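Local atomic coordinates of CalS13 (Micromonospora echinospora, PDB entry 4ZAS), a protein that probably acts as a pyridoxal phosphate-dependent sugar aminotransferase and binds dTDP-4-keto-6-deoxyglucose. Residues A[307-319]-A[325-337]. Numbering follows the deposited sequence.
Sequences AGIDGVEQTERAD and FWMYPLKVRDRPA
Arg317 NH2 and Pro329 O meet through one water, which accepts from NH2 at 2.7 Å and from Thr315 N while donating to Pro329 O. Three groups thus grip it just where direct pairing of the two backbones gives out. NH2 is also salt-bridged to Asp303 of the long helix 275-305, and Tyr328 OH bonds to the same carboxylate. The guanidinium reaches this spot because the side chain bends at its second torsion (chi2 -86°); Phe325 CE1 then lies over one of its faces, 3.3 Å from Arg317 NH2, while the phenyl ring presents its edge, the two planes 64° apart. Tyr328 CE2 sits at the guanidinium edge, and Arg317 NH1 donates to Glu316 O within its own segment from above the carbonyl plane. A leucine in place of Arg317 would probably leave the Asp303 carboxylate without its positive mate and the water short of one donor. Beyond the water, 312-313 pairs antiparallel with 328-332, an edge strand beside the central strand of a small three-stranded sheet completed by 379-382. Glu313 and Lys331 form its hydrogen-bonded pair: Lys331 N to Glu313 O is 2.7 Å, nearly straight at 171° and in the carbonyl plane, and Glu313 N returns the bond to Lys331 O at 2.8 Å. Their side chains share a face, but OE1 and NZ stay 4.1 Å apart, Glu313 turning to Arg378 and Lys331 to Pro137 O. On the other face Val312 CG1 packs on Leu330 CD2 at 3.6 Å, and Ile400 of helix 390-401 touches both residues. The type II turn from Ile309 to Val312 brings Gly311 O to Arg333 N, a weak bond of 3.3 Å, with Val332 CA making a CA-H...O contact to the same oxygen.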
loop_
_atom_site.group_PDB
_atom_site.type_symbol
_atom_site.label_atom_id
_atom_site.label_comp_id
_atom_site.label_asym_id
_atom_site.label_seq_id
_atom_site.Cartn_x
_atom_site.Cartn_y
_atom_site.Cartn_z
ATOM N N ALA A 307 -15.839 35.563 15.287
ATOM C CA ALA A 307 -15.066 36.195 16.344
ATOM C C ALA A 307 -15.977 36.814 17.384
ATOM O O ALA A 307 -16.947 37.505 17.060
ATOM C CB ALA A 307 -14.139 37.233 15.768
ATOM N N GLY A 308 -15.635 36.603 18.644
ATOM C CA GLY A 308 -16.410 37.190 19.711
ATOM C C GLY A 308 -17.699 36.467 20.060
ATOM O O GLY A 308 -18.544 37.033 20.740
ATOM N N ILE A 309 -17.866 35.230 19.595
ATOM C CA ILE A 309 -19.011 34.426 20.031
ATOM C C ILE A 309 -18.649 33.717 21.322
ATOM O O ILE A 309 -17.626 33.034 21.401
ATOM C CB ILE A 309 -19.464 33.404 18.987
ATOM C CG1 ILE A 309 -19.980 34.104 17.737
ATOM C CG2 ILE A 309 -20.579 32.564 19.558
ATOM C CD1 ILE A 309 -20.412 33.140 16.659
ATOM N N ASP A 310 -19.464 33.902 22.352
ATOM C CA ASP A 310 -19.127 33.283 23.615
ATOM C C ASP A 310 -19.168 31.761 23.501
ATOM O O ASP A 310 -20.131 31.192 22.976
ATOM C CB ASP A 310 -20.060 33.746 24.711
ATOM C CG ASP A 310 -19.631 33.241 26.057
ATOM O OD1 ASP A 310 -18.698 33.824 26.654
ATOM O OD2 ASP A 310 -20.185 32.210 26.482
ATOM N N GLY A 311 -18.100 31.108 23.952
ATOM C CA GLY A 311 -18.034 29.660 23.890
ATOM C C GLY A 311 -17.366 29.117 22.644
ATOM O O GLY A 311 -17.309 27.907 22.427
ATOM N N VAL A 312 -16.886 30.023 21.804
ATOM C CA VAL A 312 -16.224 29.656 20.560
ATOM C C VAL A 312 -14.838 30.270 20.545
ATOM O O VAL A 312 -14.707 31.490 20.522
ATOM C CB VAL A 312 -17.030 30.104 19.331
ATOM C CG1 VAL A 312 -16.201 29.935 18.084
ATOM C CG2 VAL A 312 -18.315 29.333 19.239
ATOM N N GLU A 313 -13.810 29.439 20.649
ATOM C CA GLU A 313 -12.448 29.944 20.575
ATOM C C GLU A 313 -11.832 29.506 19.270
ATOM O O GLU A 313 -11.871 28.321 18.936
ATOM C CB GLU A 313 -11.605 29.461 21.759
ATOM C CG GLU A 313 -12.214 29.839 23.101
ATOM C CD GLU A 313 -11.257 29.686 24.268
ATOM O OE1 GLU A 313 -10.072 29.339 24.046
ATOM O OE2 GLU A 313 -11.715 29.905 25.413
ATOM N N GLN A 314 -11.249 30.448 18.538
ATOM C CA GLN A 314 -10.659 30.131 17.239
ATOM C C GLN A 314 -9.181 29.803 17.439
ATOM O O GLN A 314 -8.629 30.023 18.523
ATOM C CB GLN A 314 -10.823 31.301 16.264
ATOM C CG GLN A 314 -12.275 31.745 16.047
ATOM C CD GLN A 314 -12.417 32.859 15.018
ATOM O OE1 GLN A 314 -11.537 33.087 14.193
ATOM N NE2 GLN A 314 -13.506 33.587 15.100
ATOM N N THR A 315 -8.560 29.290 16.383
ATOM C CA THR A 315 -7.154 28.903 16.358
ATOM C C THR A 315 -6.283 30.116 16.036
ATOM O O THR A 315 -6.752 31.070 15.413
ATOM C CB THR A 315 -6.915 27.781 15.310
ATOM O OG1 THR A 315 -7.358 26.527 15.842
ATOM C CG2 THR A 315 -5.438 27.651 14.930
ATOM N N GLU A 316 -5.043 30.104 16.524
ATOM C CA GLU A 316 -4.033 31.119 16.207
ATOM C C GLU A 316 -3.901 31.393 14.692
ATOM O O GLU A 316 -4.080 30.488 13.879
ATOM C CB GLU A 316 -2.688 30.660 16.785
ATOM C CG GLU A 316 -1.487 31.491 16.403
ATOM C CD GLU A 316 -0.181 30.790 16.720
ATOM O OE1 GLU A 316 0.526 30.361 15.774
ATOM O OE2 GLU A 316 0.152 30.712 17.925
ATOM N N ARG A 317 -3.603 32.637 14.319
ATOM C CA ARG A 317 -3.360 32.984 12.912
ATOM C C ARG A 317 -2.133 33.868 12.768
ATOM O O ARG A 317 -2.145 35.011 13.176
ATOM C CB ARG A 317 -4.556 33.708 12.274
ATOM C CG ARG A 317 -5.879 32.978 12.292
ATOM C CD ARG A 317 -6.032 32.058 11.113
ATOM N NE ARG A 317 -7.378 31.499 11.056
ATOM C CZ ARG A 317 -7.782 30.446 11.760
ATOM N NH1 ARG A 317 -6.957 29.851 12.609
ATOM N NH2 ARG A 317 -9.027 30.011 11.642
ATOM N N ALA A 318 -1.093 33.355 12.137
ATOM C CA ALA A 318 0.111 34.131 11.936
ATOM C C ALA A 318 0.146 34.734 10.536
ATOM O O ALA A 318 -0.315 34.122 9.574
ATOM C CB ALA A 318 1.324 33.256 12.168
ATOM N N ASP A 319 0.762 35.907 10.427
ATOM C CA ASP A 319 0.838 36.658 9.176
ATOM C C ASP A 319 1.801 36.020 8.196
ATOM O O ASP A 319 1.718 36.245 6.985
ATOM C CB ASP A 319 1.323 38.080 9.447
ATOM C CG ASP A 319 0.337 38.889 10.244
ATOM O OD1 ASP A 319 -0.882 38.664 10.096
ATOM O OD2 ASP A 319 0.788 39.755 11.023
ATOM N N PHE A 325 -6.706 25.425 5.297
ATOM C CA PHE A 325 -8.052 25.285 5.847
ATOM C C PHE A 325 -8.847 24.142 5.221
ATOM O O PHE A 325 -9.916 24.363 4.659
ATOM C CB PHE A 325 -8.825 26.597 5.689
ATOM C CG PHE A 325 -8.293 27.719 6.543
ATOM C CD1 PHE A 325 -8.550 27.743 7.901
ATOM C CD2 PHE A 325 -7.558 28.749 5.985
ATOM C CE1 PHE A 325 -8.077 28.764 8.687
ATOM C CE2 PHE A 325 -7.079 29.772 6.766
ATOM C CZ PHE A 325 -7.341 29.782 8.119
ATOM N N TRP A 326 -8.320 22.925 5.318
ATOM C CA TRP A 326 -8.997 21.736 4.799
ATOM C C TRP A 326 -10.347 21.550 5.480
ATOM O O TRP A 326 -11.331 21.121 4.858
ATOM C CB TRP A 326 -8.135 20.491 5.007
ATOM C CG TRP A 326 -8.702 19.272 4.367
ATOM C CD1 TRP A 326 -9.107 19.142 3.066
ATOM C CD2 TRP A 326 -8.927 18.003 4.986
ATOM N NE1 TRP A 326 -9.557 17.866 2.840
ATOM C CE2 TRP A 326 -9.456 17.145 4.003
ATOM C CE3 TRP A 326 -8.720 17.504 6.271
ATOM C CZ2 TRP A 326 -9.793 15.823 4.271
ATOM C CZ3 TRP A 326 -9.054 16.177 6.534
ATOM C CH2 TRP A 326 -9.584 15.360 5.542
ATOM N N MET A 327 -10.341 21.803 6.788
ATOM C CA MET A 327 -11.543 21.945 7.590
ATOM C C MET A 327 -11.339 23.188 8.445
ATOM O O MET A 327 -10.233 23.682 8.536
ATOM C CB MET A 327 -11.785 20.697 8.443
ATOM C CG MET A 327 -12.142 19.478 7.624
ATOM S SD MET A 327 -12.349 17.965 8.583
ATOM C CE MET A 327 -10.698 17.725 9.173
ATOM N N TYR A 328 -12.394 23.718 9.047
ATOM C CA TYR A 328 -12.243 24.881 9.917
ATOM C C TYR A 328 -12.371 24.456 11.388
ATOM O O TYR A 328 -13.392 23.876 11.779
ATOM C CB TYR A 328 -13.279 25.956 9.575
ATOM C CG TYR A 328 -13.030 27.273 10.268
ATOM C CD1 TYR A 328 -13.522 27.513 11.536
ATOM C CD2 TYR A 328 -12.280 28.263 9.659
ATOM C CE1 TYR A 328 -13.288 28.704 12.177
ATOM C CE2 TYR A 328 -12.032 29.458 10.293
ATOM C CZ TYR A 328 -12.539 29.682 11.551
ATOM O OH TYR A 328 -12.303 30.889 12.174
ATOM N N PRO A 329 -11.330 24.723 12.197
ATOM C CA PRO A 329 -11.242 24.368 13.618
ATOM C C PRO A 329 -11.906 25.389 14.555
ATOM O O PRO A 329 -11.837 26.595 14.293
ATOM C CB PRO A 329 -9.737 24.340 13.870
ATOM C CG PRO A 329 -9.215 25.365 12.968
ATOM C CD PRO A 329 -10.078 25.337 11.727
ATOM N N LEU A 330 -12.549 24.894 15.617
ATOM C CA LEU A 330 -13.027 25.709 16.723
ATOM C C LEU A 330 -12.756 24.967 18.031
ATOM O O LEU A 330 -12.691 23.739 18.043
ATOM C CB LEU A 330 -14.524 25.996 16.607
ATOM C CG LEU A 330 -15.010 26.911 15.491
ATOM C CD1 LEU A 330 -16.531 27.073 15.586
ATOM C CD2 LEU A 330 -14.282 28.252 15.539
ATOM N N LYS A 331 -12.582 25.692 19.129
ATOM C CA LYS A 331 -12.625 25.039 20.433
ATOM C C LYS A 331 -13.860 25.533 21.185
ATOM O O LYS A 331 -13.975 26.723 21.481
ATOM C CB LYS A 331 -11.344 25.289 21.216
ATOM C CG LYS A 331 -10.120 24.735 20.524
ATOM C CD LYS A 331 -8.860 25.189 21.200
ATOM C CE LYS A 331 -8.584 26.658 20.888
ATOM N NZ LYS A 331 -7.449 27.200 21.689
ATOM N N VAL A 332 -14.781 24.623 21.490
ATOM C CA VAL A 332 -16.090 25.011 22.008
ATOM C C VAL A 332 -16.416 24.382 23.353
ATOM O O VAL A 332 -16.050 23.240 23.612
ATOM C CB VAL A 332 -17.205 24.640 21.003
ATOM C CG1 VAL A 332 -16.949 25.305 19.679
ATOM C CG2 VAL A 332 -17.277 23.133 20.790
ATOM N N ARG A 333 -17.095 25.134 24.213
ATOM C CA ARG A 333 -17.701 24.580 25.422
ATOM C C ARG A 333 -18.826 23.632 25.003
ATOM O O ARG A 333 -19.461 23.853 23.973
ATOM C CB ARG A 333 -18.243 25.690 26.338
ATOM C CG ARG A 333 -19.430 26.452 25.739
ATOM C CD ARG A 333 -20.284 27.281 26.731
ATOM N NE ARG A 333 -21.405 27.857 25.988
ATOM C CZ ARG A 333 -22.545 27.204 25.726
ATOM N NH1 ARG A 333 -22.739 25.966 26.173
ATOM N NH2 ARG A 333 -23.504 27.789 25.016
ATOM N N ASP A 334 -19.053 22.584 25.789
ATOM C CA ASP A 334 -20.159 21.641 25.559
ATOM C C ASP A 334 -20.210 21.132 24.113
ATOM O O ASP A 334 -21.236 21.258 23.437
ATOM C CB ASP A 334 -21.510 22.274 25.913
ATOM C CG ASP A 334 -22.571 21.231 26.301
ATOM O OD1 ASP A 334 -22.399 20.038 25.972
ATOM O OD2 ASP A 334 -23.604 21.609 26.905
ATOM N N ARG A 335 -19.101 20.584 23.632
ATOM C CA ARG A 335 -19.034 20.104 22.249
ATOM C C ARG A 335 -20.167 19.146 21.833
ATOM O O ARG A 335 -20.637 19.235 20.698
ATOM C CB ARG A 335 -17.690 19.430 21.972
ATOM C CG ARG A 335 -17.546 19.013 20.522
ATOM C CD ARG A 335 -16.194 18.372 20.240
ATOM N NE ARG A 335 -15.995 17.203 21.087
ATOM C CZ ARG A 335 -14.811 16.678 21.373
ATOM N NH1 ARG A 335 -13.713 17.192 20.843
ATOM N NH2 ARG A 335 -14.735 15.625 22.170
ATOM N N PRO A 336 -20.590 18.211 22.717
ATOM C CA PRO A 336 -21.683 17.346 22.249
ATOM C C PRO A 336 -22.971 18.107 21.899
ATOM O O PRO A 336 -23.595 17.796 20.883
ATOM C CB PRO A 336 -21.924 16.409 23.439
ATOM C CG PRO A 336 -20.637 16.388 24.181
ATOM C CD PRO A 336 -20.067 17.768 24.026
ATOM N N ALA A 337 -23.352 19.092 22.713
ATOM C CA ALA A 337 -24.538 19.891 22.414
ATOM C C ALA A 337 -24.283 20.733 21.164
ATOM O O ALA A 337 -25.193 20.949 20.365
ATOM C CB ALA A 337 -24.939 20.767 23.609
HETATM O O HOH W 1 -9.943 28.906 13.935
#